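Adhesion and penetration protein autotransporter (PDB 3SYJ) promotes adherence to and invasion of host cells and bacterial aggregation by self-association, and is probably a secreted serine protease. Local coordinates at residues A[88-93]-A[529-534]; A[490-495]-A[537-542]. All blocks are in the same frame, centred on the assembly; numbering follows the deposited sequence.

Interaction 1: A[88-93]-A[529-534]; sequences NPDQHR and NKLDYR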
ATOM      1  N   ASN A  88     -27.874 -43.402 -18.435  1.00 16.30           N
ATOM      2  CA  ASN A  88     -28.096 -42.373 -17.426  1.00 18.94           C
ATOM      3  C   ASN A  88     -29.566 -41.983 -17.448  1.00 16.06           C
ATOM      4  O   ASN A  88     -30.021 -41.377 -18.411  1.00 18.34           O
ATOM      5  CB  ASN A  88     -27.204 -41.153 -17.719  1.00 16.91           C
ATOM      6  CG  ASN A  88     -27.418 -39.999 -16.736  1.00 18.65           C
ATOM      7  OD1 ASN A  88     -28.233 -40.078 -15.813  1.00 16.55           O
ATOM      8  ND2 ASN A  88     -26.680 -38.916 -16.942  1.00 14.03           N
ATOM      9  N   PRO A  89     -30.319 -42.344 -16.395  1.00 17.82           N
ATOM     10  CA  PRO A  89     -31.771 -42.087 -16.347  1.00 17.23           C
ATOM     11  C   PRO A  89     -32.155 -40.594 -16.435  1.00 15.99           C
ATOM     12  O   PRO A  89     -33.288 -40.291 -16.810  1.00 15.95           O
ATOM     13  CB  PRO A  89     -32.187 -42.688 -14.995  1.00 17.62           C
ATOM     14  CG  PRO A  89     -30.911 -42.696 -14.187  1.00 20.11           C
ATOM     15  CD  PRO A  89     -29.865 -43.068 -15.195  1.00 17.30           C
ATOM     16  N   ASP A  90     -31.231 -39.688 -16.116  1.00 17.20           N
ATOM     17  CA  ASP A  90     -31.485 -38.250 -16.263  1.00 16.19           C
ATOM     18  C   ASP A  90     -31.802 -37.840 -17.698  1.00 14.95           C
ATOM     19  O   ASP A  90     -32.336 -36.756 -17.935  1.00 11.73           O
ATOM     20  CB  ASP A  90     -30.294 -37.427 -15.759  1.00 13.74           C
ATOM     21  CG  ASP A  90     -30.126 -37.512 -14.258  1.00 16.64           C
ATOM     22  OD1 ASP A  90     -30.879 -38.289 -13.637  1.00 13.11           O
ATOM     23  OD2 ASP A  90     -29.243 -36.822 -13.704  1.00 18.13           O
ATOM     24  N   GLN A  91     -31.474 -38.698 -18.654  1.00 13.62           N
ATOM     25  CA  GLN A  91     -31.625 -38.334 -20.060  1.00 19.72           C
ATOM     26  C   GLN A  91     -33.063 -38.438 -20.533  1.00 19.51           C
ATOM     27  O   GLN A  91     -33.469 -37.730 -21.453  1.00 16.00           O
ATOM     28  CB  GLN A  91     -30.726 -39.181 -20.962  1.00 18.00           C
ATOM     29  CG  GLN A  91     -30.959 -38.913 -22.445  1.00 23.08           C
ATOM     30  CD  GLN A  91     -29.902 -39.547 -23.344  1.00 30.36           C
ATOM     31  OE1 GLN A  91     -29.422 -40.660 -23.076  1.00 22.42           O
ATOM     32  NE2 GLN A  91     -29.536 -38.841 -24.420  1.00 15.68           N
ATOM     33  N   HIS A  92     -33.828 -39.330 -19.911  1.00 17.05           N
ATOM     34  CA  HIS A  92     -35.221 -39.524 -20.298  1.00 15.92           C
ATOM     35  C   HIS A  92     -35.363 -39.664 -21.808  1.00 22.02           C
ATOM     36  O   HIS A  92     -36.135 -38.933 -22.445  1.00 17.30           O
ATOM     37  CB  HIS A  92     -36.074 -38.357 -19.806  1.00 16.33           C
ATOM     38  CG  HIS A  92     -36.168 -38.274 -18.318  1.00 14.18           C
ATOM     39  ND1 HIS A  92     -37.223 -38.806 -17.609  1.00 14.90           N
ATOM     40  CD2 HIS A  92     -35.325 -37.745 -17.402  1.00 14.09           C
ATOM     41  CE1 HIS A  92     -37.032 -38.595 -16.319  1.00 18.71           C
ATOM     42  NE2 HIS A  92     -35.889 -37.954 -16.165  1.00 17.95           N
ATOM     43  N   ARG A  93     -34.619 -40.602 -22.387  1.00 23.77           N
ATOM     44  CA  ARG A  93     -34.712 -40.820 -23.823  1.00 21.14           C
ATOM     45  C   ARG A  93     -36.163 -41.134 -24.211  1.00 18.55           C
ATOM     46  O   ARG A  93     -36.878 -41.839 -23.496  1.00 16.89           O
ATOM     47  CB  ARG A  93     -33.754 -41.915 -24.284  1.00 23.45           C
ATOM     48  CG  ARG A  93     -33.300 -41.731 -25.721  1.00 23.27           C
ATOM     49  CD  ARG A  93     -32.441 -42.892 -26.205  1.00 32.12           C
ATOM     50  NE  ARG A  93     -31.044 -42.765 -25.800  1.00 30.79           N
ATOM     51  CZ  ARG A  93     -30.414 -43.643 -25.031  1.00 28.96           C
ATOM     52  NH1 ARG A  93     -31.050 -44.723 -24.580  1.00 36.93           N
ATOM     53  NH2 ARG A  93     -29.143 -43.448 -24.717  1.00 19.30           N
ATOM     54  N   ASN A 529     -34.164 -46.473  -8.732  1.00 20.91           N
ATOM     55  CA  ASN A 529     -33.266 -45.529  -9.391  1.00 20.45           C
ATOM     56  C   ASN A 529     -32.115 -45.203  -8.451  1.00 20.70           C
ATOM     57  O   ASN A 529     -32.231 -44.353  -7.571  1.00 21.78           O
ATOM     58  CB  ASN A 529     -33.992 -44.251  -9.812  1.00 23.32           C
ATOM     59  CG  ASN A 529     -33.094 -43.301 -10.595  1.00 21.38           C
ATOM     60  OD1 ASN A 529     -31.870 -43.406 -10.551  1.00 18.47           O
ATOM     61  ND2 ASN A 529     -33.705 -42.370 -11.315  1.00 22.18           N
ATOM     62  N   LYS A 530     -31.009 -45.905  -8.648  1.00 22.30           N
ATOM     63  CA  LYS A 530     -29.836 -45.812  -7.792  1.00 23.97           C
ATOM     64  C   LYS A 530     -29.370 -44.382  -7.560  1.00 20.36           C
ATOM     65  O   LYS A 530     -28.798 -44.082  -6.517  1.00 21.54           O
ATOM     66  CB  LYS A 530     -28.689 -46.628  -8.400  1.00 27.51           C
ATOM     67  CG  LYS A 530     -27.866 -47.399  -7.380  1.00 39.15           C
ATOM     68  CD  LYS A 530     -28.720 -48.477  -6.706  1.00 31.88           C
ATOM     69  CE  LYS A 530     -27.942 -49.249  -5.642  1.00 29.90           C
ATOM     70  NZ  LYS A 530     -26.897 -50.169  -6.196  1.00 29.40           N
ATOM     71  N   LEU A 531     -29.594 -43.505  -8.539  1.00 20.27           N
ATOM     72  CA  LEU A 531     -29.143 -42.115  -8.431  1.00 22.84           C
ATOM     73  C   LEU A 531     -29.761 -41.397  -7.231  1.00 21.70           C
ATOM     74  O   LEU A 531     -29.200 -40.431  -6.725  1.00 20.66           O
ATOM     75  CB  LEU A 531     -29.449 -41.330  -9.714  1.00 19.43           C
ATOM     76  CG  LEU A 531     -28.426 -41.380 -10.847  1.00 18.06           C
ATOM     77  CD1 LEU A 531     -28.270 -42.790 -11.325  1.00 17.92           C
ATOM     78  CD2 LEU A 531     -28.856 -40.493 -12.001  1.00 19.40           C
ATOM     79  N   ASP A 532     -30.920 -41.879  -6.785  1.00 24.37           N
ATOM     80  CA  ASP A 532     -31.662 -41.244  -5.698  1.00 23.15           C
ATOM     81  C   ASP A 532     -31.233 -41.725  -4.317  1.00 25.52           C
ATOM     82  O   ASP A 532     -31.745 -41.245  -3.308  1.00 25.18           O
ATOM     83  CB  ASP A 532     -33.163 -41.487  -5.869  1.00 22.66           C
ATOM     84  CG  ASP A 532     -33.733 -40.774  -7.082  1.00 23.18           C
ATOM     85  OD1 ASP A 532     -33.312 -39.631  -7.349  1.00 26.82           O
ATOM     86  OD2 ASP A 532     -34.607 -41.346  -7.764  1.00 24.81           O
ATOM     87  N   TYR A 533     -30.300 -42.669  -4.259  1.00 24.06           N
ATOM     88  CA  TYR A 533     -29.947 -43.263  -2.972  1.00 24.77           C
ATOM     89  C   TYR A 533     -28.455 -43.264  -2.717  1.00 24.69           C
ATOM     90  O   TYR A 533     -27.960 -44.007  -1.866  1.00 24.23           O
ATOM     91  CB  TYR A 533     -30.535 -44.670  -2.854  1.00 18.43           C
ATOM     92  CG  TYR A 533     -32.030 -44.666  -3.054  1.00 25.49           C
ATOM     93  CD1 TYR A 533     -32.889 -44.352  -2.008  1.00 31.30           C
ATOM     94  CD2 TYR A 533     -32.584 -44.936  -4.298  1.00 25.42           C
ATOM     95  CE1 TYR A 533     -34.261 -44.331  -2.187  1.00 29.08           C
ATOM     96  CE2 TYR A 533     -33.952 -44.921  -4.489  1.00 30.13           C
ATOM     97  CZ  TYR A 533     -34.785 -44.616  -3.427  1.00 33.28           C
ATOM     98  OH  TYR A 533     -36.145 -44.595  -3.610  1.00 38.61           O
ATOM     99  N   ARG A 534     -27.749 -42.405  -3.444  1.00 21.54           N
ATOM    100  CA  ARG A 534     -26.304 -42.304  -3.331  1.00 19.57           C
ATOM    101  C   ARG A 534     -25.911 -41.097  -2.490  1.00 21.97           C
ATOM    102  O   ARG A 534     -26.657 -40.127  -2.395  1.00 21.90           O
ATOM    103  CB  ARG A 534     -25.675 -42.204  -4.721  1.00 22.55           C
ATOM    104  CG  ARG A 534     -25.714 -43.506  -5.512  1.00 28.30           C
ATOM    105  CD  ARG A 534     -24.760 -44.530  -4.913  1.00 32.61           C
ATOM    106  NE  ARG A 534     -23.369 -44.081  -4.963  1.00 36.05           N
ATOM    107  CZ  ARG A 534     -22.486 -44.476  -5.877  1.00 40.02           C
ATOM    108  NH1 ARG A 534     -22.849 -45.332  -6.824  1.00 38.27           N
ATOM    109  NH2 ARG A 534     -21.238 -44.018  -5.846  1.00 33.28           N
TER
HETATM  110  O   HOH W   1     -32.917 -39.823 -12.951  1.00 16.62           O
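Carboxylate oxygen OD1 of Asp90 is gripped from two quarters while a methyl group of Leu531 lies against it. A water donates to Asp90 OD1 from 2.6 Å, and Arg491 forms a salt bridge with the same oxygen; Leu531 CD2 sits 3.4 Å from Asp90 OD1. The water also accepts from Asn529 ND2 at 3.1 Å, giving the two segments a polar link where no direct hydrogen bond crosses. Asp90 OD2 is taken by the backbone N of Asn494. This loop of the S6-type protease domain, after strand 79-80, here meets a loop of the beta-helix that runs between strands 510-514 and 536-539. Both segments open with an Asx turn leading into a short 3-10 stretch. Asn529 CG stands anti to its backbone N (chi1 -176°), and OD1 accepts Leu531 N at 3.0 Å, the donor tilted 31° from the carbonyl plane. In the other turn Asn88 OD1 takes Asp90 N at 3.0 Å, with the donor well above the plane. Pro89 meets Leu531 tip to tip, Pro89 CG 3.7 Å from Leu531 CD2. The Asn529 side chain runs obliquely past the proline, its OD1 3.8 Å from Pro89 CG.

Interaction 2: A[490-495]-A[537-542]; sequences KRIQNT and IAYNGW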
ATOM      1  N   LYS A 490     -33.508 -31.788  -4.452  1.00 20.51           N
ATOM      2  CA  LYS A 490     -32.778 -32.838  -3.754  1.00 22.12           C
ATOM      3  C   LYS A 490     -31.555 -33.171  -4.600  1.00 19.27           C
ATOM      4  O   LYS A 490     -30.420 -32.988  -4.163  1.00 19.97           O
ATOM      5  CB  LYS A 490     -33.665 -34.059  -3.547  1.00 25.21           C
ATOM      6  CG  LYS A 490     -34.830 -33.783  -2.618  1.00 27.64           C
ATOM      7  CD  LYS A 490     -35.843 -34.912  -2.636  1.00 33.58           C
ATOM      8  CE  LYS A 490     -37.124 -34.508  -1.924  1.00 43.63           C
ATOM      9  NZ  LYS A 490     -38.281 -35.308  -2.409  1.00 45.40           N
ATOM     10  N   ARG A 491     -31.796 -33.643  -5.820  1.00 17.48           N
ATOM     11  CA  ARG A 491     -30.760 -33.671  -6.847  1.00 18.97           C
ATOM     12  C   ARG A 491     -31.305 -33.076  -8.142  1.00 20.40           C
ATOM     13  O   ARG A 491     -32.505 -33.168  -8.425  1.00 22.77           O
ATOM     14  CB  ARG A 491     -30.237 -35.092  -7.087  1.00 18.70           C
ATOM     15  CG  ARG A 491     -31.296 -36.116  -7.427  1.00 21.28           C
ATOM     16  CD  ARG A 491     -30.683 -37.509  -7.672  1.00 24.91           C
ATOM     17  NE  ARG A 491     -30.331 -37.664  -9.071  1.00 23.70           N
ATOM     18  CZ  ARG A 491     -31.120 -38.227  -9.979  1.00 21.24           C
ATOM     19  NH1 ARG A 491     -32.301 -38.726  -9.638  1.00 15.73           N
ATOM     20  NH2 ARG A 491     -30.719 -38.296 -11.233  1.00 18.59           N
ATOM     21  N   ILE A 492     -30.436 -32.451  -8.926  1.00 18.95           N
ATOM     22  CA  ILE A 492     -30.850 -31.945 -10.226  1.00 16.19           C
ATOM     23  C   ILE A 492     -30.581 -33.017 -11.275  1.00 17.34           C
ATOM     24  O   ILE A 492     -29.464 -33.511 -11.387  1.00 20.97           O
ATOM     25  CB  ILE A 492     -30.107 -30.641 -10.598  1.00 17.72           C
ATOM     26  CG1 ILE A 492     -30.241 -29.603  -9.480  1.00 18.61           C
ATOM     27  CG2 ILE A 492     -30.648 -30.059 -11.898  1.00 12.25           C
ATOM     28  CD1 ILE A 492     -29.324 -28.407  -9.660  1.00 13.93           C
ATOM     29  N   GLN A 493     -31.608 -33.403 -12.023  1.00 18.81           N
ATOM     30  CA  GLN A 493     -31.416 -34.318 -13.138  1.00 15.58           C
ATOM     31  C   GLN A 493     -30.782 -33.559 -14.287  1.00 17.40           C
ATOM     32  O   GLN A 493     -31.348 -32.591 -14.798  1.00 14.61           O
ATOM     33  CB  GLN A 493     -32.742 -34.907 -13.587  1.00 14.72           C
ATOM     34  CG  GLN A 493     -33.432 -35.723 -12.532  1.00 15.17           C
ATOM     35  CD  GLN A 493     -34.551 -36.544 -13.116  1.00 18.72           C
ATOM     36  OE1 GLN A 493     -34.313 -37.447 -13.912  1.00 18.27           O
ATOM     37  NE2 GLN A 493     -35.787 -36.227 -12.730  1.00 22.44           N
ATOM     38  N   ASN A 494     -29.596 -33.993 -14.682  1.00 13.22           N
ATOM     39  CA  ASN A 494     -28.892 -33.342 -15.763  1.00 14.12           C
ATOM     40  C   ASN A 494     -28.009 -34.365 -16.448  1.00 16.75           C
ATOM     41  O   ASN A 494     -27.547 -35.311 -15.813  1.00 14.36           O
ATOM     42  CB  ASN A 494     -28.056 -32.169 -15.240  1.00 14.89           C
ATOM     43  CG  ASN A 494     -26.924 -32.618 -14.340  1.00 14.41           C
ATOM     44  OD1 ASN A 494     -27.153 -33.064 -13.212  1.00 17.75           O
ATOM     45  ND2 ASN A 494     -25.694 -32.495 -14.827  1.00 12.33           N
ATOM     46  N   THR A 495     -27.794 -34.164 -17.743  1.00 17.79           N
ATOM     47  CA  THR A 495     -27.036 -35.088 -18.583  1.00 16.87           C
ATOM     48  C   THR A 495     -25.636 -34.572 -18.935  1.00 20.14           C
ATOM     49  O   THR A 495     -24.687 -35.357 -18.993  1.00 15.43           O
ATOM     50  CB  THR A 495     -27.795 -35.402 -19.903  1.00 16.05           C
ATOM     51  OG1 THR A 495     -28.867 -36.314 -19.638  1.00 22.31           O
ATOM     52  CG2 THR A 495     -26.863 -36.037 -20.922  1.00 23.25           C
ATOM     53  N   ILE A 537     -24.028 -36.680  -5.482  1.00 19.99           N
ATOM     54  CA  ILE A 537     -24.812 -36.194  -6.604  1.00 19.17           C
ATOM     55  C   ILE A 537     -23.938 -35.233  -7.376  1.00 19.27           C
ATOM     56  O   ILE A 537     -22.936 -34.750  -6.854  1.00 18.97           O
ATOM     57  CB  ILE A 537     -26.106 -35.481  -6.165  1.00 16.78           C
ATOM     58  CG1 ILE A 537     -25.790 -34.215  -5.361  1.00 19.22           C
ATOM     59  CG2 ILE A 537     -26.980 -36.432  -5.373  1.00 20.46           C
ATOM     60  CD1 ILE A 537     -27.018 -33.502  -4.807  1.00 16.84           C
ATOM     61  N   ALA A 538     -24.302 -34.955  -8.620  1.00 14.32           N
ATOM     62  CA  ALA A 538     -23.445 -34.141  -9.456  1.00 13.71           C
ATOM     63  C   ALA A 538     -24.254 -33.252 -10.377  1.00 15.57           C
ATOM     64  O   ALA A 538     -25.396 -33.558 -10.715  1.00 15.78           O
ATOM     65  CB  ALA A 538     -22.510 -35.034 -10.267  1.00 15.10           C
ATOM     66  N   TYR A 539     -23.649 -32.144 -10.780  1.00 12.21           N
ATOM     67  CA  TYR A 539     -24.266 -31.253 -11.737  1.00 13.69           C
ATOM     68  C   TYR A 539     -23.233 -30.927 -12.805  1.00 15.04           C
ATOM     69  O   TYR A 539     -22.217 -30.302 -12.523  1.00 12.45           O
ATOM     70  CB  TYR A 539     -24.741 -29.974 -11.037  1.00 12.19           C
ATOM     71  CG  TYR A 539     -25.391 -28.969 -11.962  1.00 16.79           C
ATOM     72  CD1 TYR A 539     -26.615 -29.243 -12.559  1.00 13.66           C
ATOM     73  CD2 TYR A 539     -24.792 -27.734 -12.222  1.00 14.74           C
ATOM     74  CE1 TYR A 539     -27.219 -28.326 -13.403  1.00 13.92           C
ATOM     75  CE2 TYR A 539     -25.390 -26.807 -13.066  1.00 11.69           C
ATOM     76  CZ  TYR A 539     -26.606 -27.112 -13.653  1.00 15.21           C
ATOM     77  OH  TYR A 539     -27.228 -26.218 -14.499  1.00 15.63           O
ATOM     78  N   ASN A 540     -23.498 -31.360 -14.033  1.00 15.51           N
ATOM     79  CA  ASN A 540     -22.556 -31.184 -15.134  1.00 13.70           C
ATOM     80  C   ASN A 540     -22.642 -29.817 -15.814  1.00 17.31           C
ATOM     81  O   ASN A 540     -21.831 -29.503 -16.692  1.00 17.26           O
ATOM     82  CB  ASN A 540     -22.790 -32.263 -16.191  1.00 18.18           C
ATOM     83  CG  ASN A 540     -22.412 -33.644 -15.711  1.00 18.01           C
ATOM     84  OD1 ASN A 540     -22.639 -33.997 -14.552  1.00 14.83           O
ATOM     85  ND2 ASN A 540     -21.827 -34.440 -16.604  1.00 18.56           N
ATOM     86  N   GLY A 541     -23.621 -29.009 -15.417  1.00 15.24           N
ATOM     87  CA  GLY A 541     -23.941 -27.792 -16.143  1.00 14.38           C
ATOM     88  C   GLY A 541     -23.447 -26.485 -15.547  1.00 19.61           C
ATOM     89  O   GLY A 541     -22.458 -26.450 -14.804  1.00 16.94           O
ATOM     90  N   TRP A 542     -24.156 -25.408 -15.891  1.00 16.13           N
ATOM     91  CA  TRP A 542     -23.804 -24.051 -15.484  1.00 16.86           C
ATOM     92  C   TRP A 542     -24.786 -23.436 -14.485  1.00 15.52           C
ATOM     93  O   TRP A 542     -25.994 -23.688 -14.545  1.00 16.37           O
ATOM     94  CB  TRP A 542     -23.707 -23.132 -16.713  1.00 14.84           C
ATOM     95  CG  TRP A 542     -22.405 -23.252 -17.423  1.00 18.69           C
ATOM     96  CD1 TRP A 542     -22.088 -24.145 -18.404  1.00 18.50           C
ATOM     97  CD2 TRP A 542     -21.232 -22.467 -17.198  1.00 15.92           C
ATOM     98  NE1 TRP A 542     -20.791 -23.965 -18.803  1.00 20.90           N
ATOM     99  CE2 TRP A 542     -20.240 -22.939 -18.078  1.00 18.08           C
ATOM    100  CE3 TRP A 542     -20.923 -21.412 -16.336  1.00 16.53           C
ATOM    101  CZ2 TRP A 542     -18.957 -22.392 -18.128  1.00 17.91           C
ATOM    102  CZ3 TRP A 542     -19.648 -20.863 -16.383  1.00 18.44           C
ATOM    103  CH2 TRP A 542     -18.679 -21.359 -17.272  1.00 19.73           C
TER
HETATM  104  O   HOH W   2     -27.510 -32.668  -8.788  1.00 23.61           O
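Ile492 packs on the Tyr539 ring with two branches: Ile492 CD1 comes within 4.1 Å of Tyr539 CD1, and Ile492 CG2 lies near Tyr539 CE1. A second apolar patch lies at the other end of strand 537-539, where Ile537 CG2 meets Arg491 CB at 3.9 Å. Ile537 CD1 turns to the backbone, 3.5 Å from Lys490 O. Asn494 brings its amide up against Tyr539 and the backbone at Asn540; with chi1 66°, CG sits between the backbone N and carbonyl carbon, 3.8 Å from Tyr539 CD1, the amide and ring planes 50° apart. One water links the backbones: it accepts from Ile492 N at 2.9 Å and donates to Ala538 O at 3.0 Å. Arg675 NH2 adds another link, bonding both Asn494 O and Asn540 OD1. Within the turn after the strand, Tyr539 OH donates to Trp542 O at 2.8 Å, while Gly541 N lies over the centre of the tyrosine ring. All this belongs to the beta-helix, where 493-494 is the last strand of one parallel sheet and 536-539 pairs with strand 567-575. Side-chain packing, a water and an arginine thus join two backbones that form no strand ladder with each other here.

In the fold
Interaction 1 is partly buried and joins two different parts, a protease-domain loop and a loop thrown out from the beta-helix; interaction 2 is buried and lies wholly within the beta-helix. Their centres are about 10 Å apart and their segments alternate along the chain, 529-534 running on into the strand of 537-542. Arg491 ties them together: its guanidinium forms salt bridges with both Asp90 and Asp532, one from each segment of interaction 1, and its aliphatic base packs in interaction 2. Residues 88-93 also bond to 490-495 through His92 and Gln493. Interaction 1 pairs a small proline-leucine contact with a water bridge, Arg491 supplying charge from outside it; interaction 2 combines isoleucine and tyrosine packing with a buried asparagine.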